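Local coordinates for protein phosphodiesterase (Trypanosoma brucei brucei, PDB 5H2Q) that belongs to the largely helical phosphodiesterase family of the HD clan and carries a bound zinc ion and a magnesium ion, at residues G316-W319 with T320-R323; A303-F306 with Q307-D311; T40-P43 with L44-A47; D32-Q35 with A36-S39. One frame throughout, in Å; residues are numbered along the deposited sequence.

Interaction 1: residues G316-W319 with T320-R323; sequences GMQW and TVDR
Met317 and Thr320 meet through one carbonyl: Met317 O takes the hydroxyl of Thr320 OG1 at 2.6 Å, nearly in line with its C=O, and also Thr320 N, which comes in from above the carbonyl plane. The threonine hydroxyl can fold back in this way because OG1 stands between its own backbone N and carbonyl carbon (chi1 63°). The same rotation turns the methyl the other way, and Thr320 CG2 settles over the five-membered ring of Trp319, 3.9 Å from its centroid, a CH-pi contact that suits a branched residue with one polar and one apolar arm. All this is the opening turn of helix 318-334, the last helix of this all-helical phosphodiesterase chain, where Arg323 N reaches back to Trp319 O at 2.9 Å. Gln318, which leans on Val310, with CG anti to the backbone N (chi1 178°) and a bend at chi2, sends NE2 one turn ahead to Asp322 OD1, 3.0 Å away on the syn side of the carboxylate but tilted out of its plane. Near the plane of the Trp319 ring, at its edge, Arg323 NH1 lies 3.2 Å from CD1, while Arg323 NH2 is held by a salt bridge to Asp30.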
# COMPACT_ATOMS: atom_id res chain seq x y z
N GLY A 316 15.96 -0.84 12.65
CA GLY A 316 16.44 -1.18 11.32
C GLY A 316 15.86 -0.35 10.18
O GLY A 316 16.42 -0.36 9.08
N MET A 317 14.76 0.40 10.46
CA MET A 317 14.10 1.28 9.48
C MET A 317 14.55 2.75 9.62
O MET A 317 13.91 3.64 9.08
CB MET A 317 12.57 1.16 9.58
CG MET A 317 11.98 -0.01 8.78
SD MET A 317 10.24 -0.22 9.15
CE MET A 317 9.53 1.27 8.23
N GLN A 318 15.71 3.00 10.28
CA GLN A 318 16.26 4.36 10.46
C GLN A 318 16.45 5.14 9.13
O GLN A 318 16.27 6.36 9.13
CB GLN A 318 17.57 4.29 11.29
CG GLN A 318 18.31 5.63 11.53
CD GLN A 318 17.48 6.67 12.26
OE1 GLN A 318 16.84 6.39 13.29
NE2 GLN A 318 17.48 7.89 11.75
N TRP A 319 16.76 4.44 8.01
CA TRP A 319 16.96 5.07 6.70
C TRP A 319 15.72 5.86 6.22
O TRP A 319 15.87 6.80 5.42
CB TRP A 319 17.39 4.04 5.63
CG TRP A 319 16.24 3.36 4.91
CD1 TRP A 319 15.50 3.87 3.88
CD2 TRP A 319 15.69 2.06 5.19
NE1 TRP A 319 14.52 2.98 3.51
CE2 TRP A 319 14.63 1.85 4.28
CE3 TRP A 319 16.00 1.04 6.12
CZ2 TRP A 319 13.88 0.66 4.26
CZ3 TRP A 319 15.25 -0.13 6.11
CH2 TRP A 319 14.19 -0.31 5.20
N THR A 320 14.51 5.40 6.65
CA THR A 320 13.23 6.03 6.26
C THR A 320 13.19 7.46 6.80
O THR A 320 12.83 8.39 6.07
CB THR A 320 12.00 5.21 6.71
OG1 THR A 320 11.94 5.11 8.12
CG2 THR A 320 11.91 3.83 6.05
N VAL A 321 13.64 7.64 8.06
CA VAL A 321 13.77 8.94 8.74
C VAL A 321 14.77 9.83 7.96
O VAL A 321 14.44 10.97 7.61
CB VAL A 321 14.18 8.77 10.23
CG1 VAL A 321 14.48 10.12 10.89
CG2 VAL A 321 13.12 8.01 11.02
N ASP A 322 15.97 9.29 7.65
CA ASP A 322 17.03 10.02 6.93
C ASP A 322 16.61 10.51 5.54
O ASP A 322 16.91 11.66 5.19
CB ASP A 322 18.32 9.17 6.82
CG ASP A 322 18.92 8.63 8.12
OD1 ASP A 322 18.50 9.08 9.21
OD2 ASP A 322 19.79 7.74 8.04
N ARG A 323 15.99 9.63 4.73
CA ARG A 323 15.60 10.00 3.37
C ARG A 323 14.47 11.02 3.33
O ARG A 323 14.46 11.85 2.44
CB ARG A 323 15.26 8.79 2.53
CG ARG A 323 15.99 8.81 1.20
CD ARG A 323 17.33 8.10 1.31
NE ARG A 323 17.47 7.02 0.33
CZ ARG A 323 16.78 5.88 0.35
NH1 ARG A 323 15.88 5.66 1.30
NH2 ARG A 323 16.97 4.97 -0.58

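Interaction 2: residues A303-F306 with Q307-D311; sequences APFF and QKIVD
Phe305 and Ile309, one turn apart on the long helix 290-312 of the phosphodiesterase fold, form the dense side of this contact. Ile309 CD1 comes within 3.6 Å of Phe305 CE2, and the other branch, CG2, lies above the rim of the same ring. Ile309 CG1 stands between the backbone N and the carbonyl carbon (chi1 72°), which swings the ethyl arm back toward the preceding turn, where CD1 also approaches Phe306 CD1 at 4.2 Å. Large apolar groups suit this face because helices 207-217 and 227-242 pack against it: Leu211 touches both Phe305 and Ile309, and Val236 does the same. Phe306 turns to helix 318-334 as well, against Thr320.

The other flank is looser and polar. Pro304 can begin this turn because its missing N-H costs only a bond to the turn before, at a kink; its carbonyl still accepts Lys308 N at 3.0 Å. The extended lysine chain starts along that carbonyl, with CG 3.2 Å from Pro304 O, and NZ makes a long, weak ion pair with Glu212. Gln307, which touches Val321, bends at chi2, and its NE2 donates to OD1 of the exposed Asp311 at 3.0 Å and weakly to OD2.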
# COMPACT_ATOMS: atom_id res chain seq x y z
N ALA A 303 7.14 12.40 8.75
CA ALA A 303 8.28 12.51 9.66
C ALA A 303 7.95 12.08 11.10
O ALA A 303 8.65 11.16 11.57
CB ALA A 303 8.91 13.90 9.61
N PRO A 304 6.87 12.56 11.79
CA PRO A 304 6.59 12.05 13.14
C PRO A 304 6.29 10.55 13.15
O PRO A 304 6.78 9.86 14.02
CB PRO A 304 5.35 12.87 13.59
CG PRO A 304 5.37 14.07 12.73
CD PRO A 304 5.91 13.62 11.42
N PHE A 305 5.54 10.05 12.15
CA PHE A 305 5.23 8.62 12.08
C PHE A 305 6.51 7.74 12.05
O PHE A 305 6.63 6.84 12.88
CB PHE A 305 4.33 8.32 10.86
CG PHE A 305 4.05 6.86 10.64
CD1 PHE A 305 3.03 6.21 11.34
CD2 PHE A 305 4.82 6.11 9.76
CE1 PHE A 305 2.76 4.85 11.11
CE2 PHE A 305 4.56 4.75 9.54
CZ PHE A 305 3.52 4.14 10.21
N PHE A 306 7.43 8.00 11.11
CA PHE A 306 8.63 7.16 10.97
C PHE A 306 9.59 7.35 12.13
O PHE A 306 10.11 6.36 12.64
CB PHE A 306 9.33 7.38 9.64
CG PHE A 306 8.61 6.74 8.47
CD1 PHE A 306 8.72 5.38 8.22
CD2 PHE A 306 7.89 7.52 7.57
CE1 PHE A 306 8.08 4.79 7.12
CE2 PHE A 306 7.24 6.94 6.47
CZ PHE A 306 7.37 5.58 6.23
N GLN A 307 9.80 8.61 12.57
CA GLN A 307 10.69 8.85 13.72
C GLN A 307 10.23 8.07 14.95
O GLN A 307 11.06 7.42 15.59
CB GLN A 307 10.79 10.38 14.01
CG GLN A 307 11.78 10.76 15.12
CD GLN A 307 13.22 10.62 14.68
OE1 GLN A 307 13.75 11.46 13.94
NE2 GLN A 307 13.87 9.55 15.10
N LYS A 308 8.92 8.11 15.27
CA LYS A 308 8.31 7.48 16.45
C LYS A 308 8.36 5.94 16.38
O LYS A 308 8.62 5.30 17.40
CB LYS A 308 6.87 7.95 16.66
CG LYS A 308 6.74 9.41 17.15
CD LYS A 308 5.27 9.85 17.11
CE LYS A 308 5.04 11.25 17.63
NZ LYS A 308 3.61 11.65 17.52
N ILE A 309 8.07 5.36 15.20
CA ILE A 309 8.08 3.90 15.10
C ILE A 309 9.51 3.36 15.13
O ILE A 309 9.72 2.31 15.74
CB ILE A 309 7.21 3.32 13.93
CG1 ILE A 309 7.86 3.59 12.56
CG2 ILE A 309 5.76 3.83 14.03
CD1 ILE A 309 7.09 3.00 11.32
N VAL A 310 10.49 4.09 14.53
CA VAL A 310 11.92 3.75 14.51
C VAL A 310 12.46 3.80 15.96
O VAL A 310 13.03 2.82 16.42
CB VAL A 310 12.79 4.60 13.53
CG1 VAL A 310 14.28 4.38 13.75
CG2 VAL A 310 12.43 4.30 12.07
N ASP A 311 12.20 4.91 16.68
CA ASP A 311 12.64 5.09 18.06
C ASP A 311 12.02 4.10 19.05
O ASP A 311 12.72 3.68 19.97
CB ASP A 311 12.44 6.55 18.54
CG ASP A 311 13.23 7.60 17.77
OD1 ASP A 311 14.09 7.22 16.95
OD2 ASP A 311 12.96 8.81 17.97

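Interaction 3: residues T40-P43 with L44-A47; sequences TDKP and LDVA
Apolar contact joins Thr40 to Val46 across the start of helix 43-58. The two side chains run antiparallel past one another, with Thr40 CG2 3.6 Å from Val46 CG2. The threonine's rotation explains this division of labour: OG1 lies anti to the backbone N (chi1 -178°), and the methyl is left on the side that meets the valine. A residue with both a hydroxyl and a methyl therefore suits the loop before the helix, since one arm can bond to backbone while the other packs. Val46 also rests on Ile19, and elsewhere Pro43 and Ala47 touch Tyr91 of helix 90-105.

The hydrogen bonds are mostly backbone. Thr40 OG1 accepts Lys42 N at 3.0 Å with an almost straight N-H...O angle of 169°, closing an ST turn that delivers the chain to the N-cap position, Lys42. From there Lys42 O accepts Val46 N at 3.1 Å, with a weaker bond from Asp45 N. Pro43 is well placed as first residue of the helix, where an amide hydrogen has no earlier turn to bond to, and its carbonyl takes Ala47 N at 2.9 Å.

Charge enters through Asp45, whose chain runs alongside that of Lys42, so that OD2 sits 3.6 Å from Lys42 CB. The charged ends stay apart, Lys42 NZ being 5.8 Å from Asp45 OD2, and Asp45 OD1 instead forms a salt bridge with Arg79. An acid in this first turn would probably also gain from the positive end of the helix dipole, while the lysine amine adds at most a distant attraction.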
# COMPACT_ATOMS: atom_id res chain seq x y z
N THR A 40 9.85 -0.38 -20.63
CA THR A 40 9.08 -1.44 -21.28
C THR A 40 7.91 -0.79 -22.03
O THR A 40 7.52 0.33 -21.71
CB THR A 40 8.56 -2.48 -20.27
OG1 THR A 40 7.86 -3.51 -20.96
CG2 THR A 40 7.62 -1.86 -19.24
N ASP A 41 7.37 -1.52 -23.01
CA ASP A 41 6.15 -1.18 -23.75
C ASP A 41 4.94 -1.89 -23.06
O ASP A 41 3.81 -1.71 -23.50
CB ASP A 41 6.27 -1.62 -25.24
CG ASP A 41 6.60 -3.09 -25.48
OD1 ASP A 41 7.07 -3.77 -24.53
OD2 ASP A 41 6.41 -3.55 -26.63
N LYS A 42 5.16 -2.73 -22.00
CA LYS A 42 4.06 -3.42 -21.29
C LYS A 42 4.19 -3.18 -19.78
O LYS A 42 4.44 -4.14 -19.04
CB LYS A 42 3.97 -4.93 -21.65
CG LYS A 42 3.79 -5.23 -23.15
CD LYS A 42 2.35 -4.92 -23.60
CE LYS A 42 2.14 -5.10 -25.08
NZ LYS A 42 0.78 -4.66 -25.49
N PRO A 43 4.06 -1.91 -19.31
CA PRO A 43 4.26 -1.63 -17.88
C PRO A 43 3.35 -2.38 -16.91
O PRO A 43 3.82 -2.72 -15.83
CB PRO A 43 4.09 -0.12 -17.78
CG PRO A 43 3.23 0.23 -18.98
CD PRO A 43 3.78 -0.66 -20.04
N LEU A 44 2.09 -2.68 -17.30
CA LEU A 44 1.22 -3.43 -16.38
C LEU A 44 1.68 -4.90 -16.24
O LEU A 44 1.53 -5.49 -15.18
CB LEU A 44 -0.26 -3.36 -16.81
CG LEU A 44 -0.96 -2.01 -16.66
CD1 LEU A 44 -2.34 -2.05 -17.36
CD2 LEU A 44 -1.12 -1.62 -15.16
N ASP A 45 2.26 -5.48 -17.31
CA ASP A 45 2.80 -6.84 -17.26
C ASP A 45 4.08 -6.86 -16.38
O ASP A 45 4.22 -7.75 -15.55
CB ASP A 45 3.12 -7.35 -18.67
CG ASP A 45 1.90 -7.68 -19.50
OD1 ASP A 45 0.82 -7.91 -18.91
OD2 ASP A 45 2.03 -7.80 -20.74
N VAL A 46 4.99 -5.87 -16.55
CA VAL A 46 6.22 -5.73 -15.75
C VAL A 46 5.85 -5.52 -14.26
O VAL A 46 6.47 -6.16 -13.42
CB VAL A 46 7.12 -4.61 -16.32
CG1 VAL A 46 8.16 -4.12 -15.30
CG2 VAL A 46 7.79 -5.07 -17.62
N ALA A 47 4.84 -4.64 -13.96
CA ALA A 47 4.34 -4.40 -12.59
C ALA A 47 3.88 -5.72 -11.97
O ALA A 47 4.32 -6.04 -10.87
CB ALA A 47 3.21 -3.37 -12.60

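Interaction 4: residues D32-Q35 with A36-S39; sequences DLFQ and ARES
Gln35 reaches Ser39 because its CG lies anti to the backbone N (chi1 -167°) and the chain then bends at chi2 (60°), laying the amide along the axis of helix 33-38, a short N-capped helix of the all-helical phosphodiesterase fold. Ser39 OG, turned beside its own backbone N, receives Gln35 NE2 at 2.8 Å with the hydroxyl oxygen in the amide plane. This closes the C-terminal end of the helix, where Ser39 is the first residue to leave helical geometry: its N donates to Gln35 O at 2.9 Å, and OG adds a weak bond to the same carbonyl. A small hydroxyl residue fits here, since it can serve as acceptor for the amide and donor to the backbone at once.

At the N-cap, Asp32 OD1 accepts Gln35 N at 3.1 Å, met from above the carboxylate plane, and a short acidic side chain is well suited to binding an amide of the first turn that has no earlier carbonyl.

Between the ends, Arg37 runs its methylenes over Leu33, CD being 4.1 Å from Leu33 CG, and carries its guanidinium alongside the Phe34 ring, the two planes 28° apart. Arg37 NH1 comes 3.5 Å from Phe34 CE1; the arginine makes its cation-pi contact with Tyr91, and Phe34 meets the ring of Trp256. Leu33 and Ala36 rest on Ile50 of helix 43-58, as apolar residues should on a packed face. On the polar flank Glu38 OE2 accepts from Gln255, and one water donates to both Gln35 OE1 and Glu38 OE1, 2.7 Å from each.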
# COMPACT_ATOMS: atom_id res chain seq x y z
N ASP A 32 13.65 1.32 -8.49
CA ASP A 32 12.94 2.40 -9.18
C ASP A 32 11.83 1.84 -10.08
O ASP A 32 12.08 1.42 -11.22
CB ASP A 32 13.95 3.21 -10.00
CG ASP A 32 13.40 4.49 -10.60
OD1 ASP A 32 12.15 4.62 -10.70
OD2 ASP A 32 14.21 5.34 -11.01
N LEU A 33 10.59 1.84 -9.56
CA LEU A 33 9.44 1.34 -10.31
C LEU A 33 9.12 2.20 -11.55
O LEU A 33 8.67 1.66 -12.58
CB LEU A 33 8.21 1.20 -9.37
CG LEU A 33 6.93 0.60 -9.99
CD1 LEU A 33 7.17 -0.81 -10.58
CD2 LEU A 33 5.83 0.53 -8.94
N PHE A 34 9.34 3.53 -11.45
CA PHE A 34 9.09 4.45 -12.57
C PHE A 34 9.97 4.09 -13.76
O PHE A 34 9.46 4.01 -14.87
CB PHE A 34 9.30 5.90 -12.15
CG PHE A 34 8.19 6.41 -11.26
CD1 PHE A 34 6.92 6.68 -11.78
CD2 PHE A 34 8.39 6.55 -9.90
CE1 PHE A 34 5.88 7.10 -10.95
CE2 PHE A 34 7.35 7.02 -9.07
CZ PHE A 34 6.10 7.26 -9.60
N GLN A 35 11.25 3.79 -13.51
CA GLN A 35 12.17 3.38 -14.57
C GLN A 35 11.77 2.00 -15.14
O GLN A 35 11.77 1.82 -16.35
CB GLN A 35 13.62 3.42 -14.08
CG GLN A 35 14.63 3.31 -15.21
CD GLN A 35 14.49 4.46 -16.21
OE1 GLN A 35 14.65 5.63 -15.87
NE2 GLN A 35 14.18 4.14 -17.46
N ALA A 36 11.37 1.04 -14.27
CA ALA A 36 10.89 -0.28 -14.72
C ALA A 36 9.66 -0.12 -15.65
O ALA A 36 9.57 -0.79 -16.68
CB ALA A 36 10.55 -1.16 -13.51
N ARG A 37 8.74 0.80 -15.32
CA ARG A 37 7.56 1.07 -16.17
C ARG A 37 7.98 1.73 -17.50
O ARG A 37 7.45 1.40 -18.56
CB ARG A 37 6.59 2.01 -15.43
CG ARG A 37 5.91 1.38 -14.21
CD ARG A 37 5.40 2.49 -13.29
NE ARG A 37 4.32 3.26 -13.91
CZ ARG A 37 3.59 4.20 -13.32
NH1 ARG A 37 3.80 4.53 -12.05
NH2 ARG A 37 2.63 4.83 -14.00
N GLU A 38 8.90 2.71 -17.41
CA GLU A 38 9.33 3.51 -18.56
C GLU A 38 10.21 2.75 -19.54
O GLU A 38 10.26 3.14 -20.71
CB GLU A 38 9.99 4.82 -18.09
CG GLU A 38 8.97 5.81 -17.53
CD GLU A 38 9.45 6.80 -16.48
OE1 GLU A 38 10.66 7.12 -16.44
OE2 GLU A 38 8.58 7.29 -15.71
N SER A 39 10.89 1.67 -19.08
CA SER A 39 11.81 0.87 -19.91
C SER A 39 11.19 -0.37 -20.53
O SER A 39 11.89 -1.28 -20.98
CB SER A 39 13.07 0.50 -19.11
OG SER A 39 13.77 1.71 -18.84
O HOH W 1 13.27 7.69 -17.03

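How the interactions relate
Along the chain the order is interaction 4, interaction 3, interaction 2, interaction 1, and they fall into two pairs. Residues 32-39 run directly into 40-47, joining helix 33-38 to helix 43-58; their centres are 9 Å apart and Pro43 packs on the end of the preceding helix. Interactions 2 and 1 lie on the successive helices 290-312 and 318-334, also 9 Å between centres, and touch where Thr320 meets Phe306 and Val310 packs against Met317 and Gln318. Interactions 2 and 3 are on opposite sides of the chain's centre, about 34 Å between centres. Each pair thus joins two consecutive helices of one all-helical fold, one pair near the chain's start and one near its end.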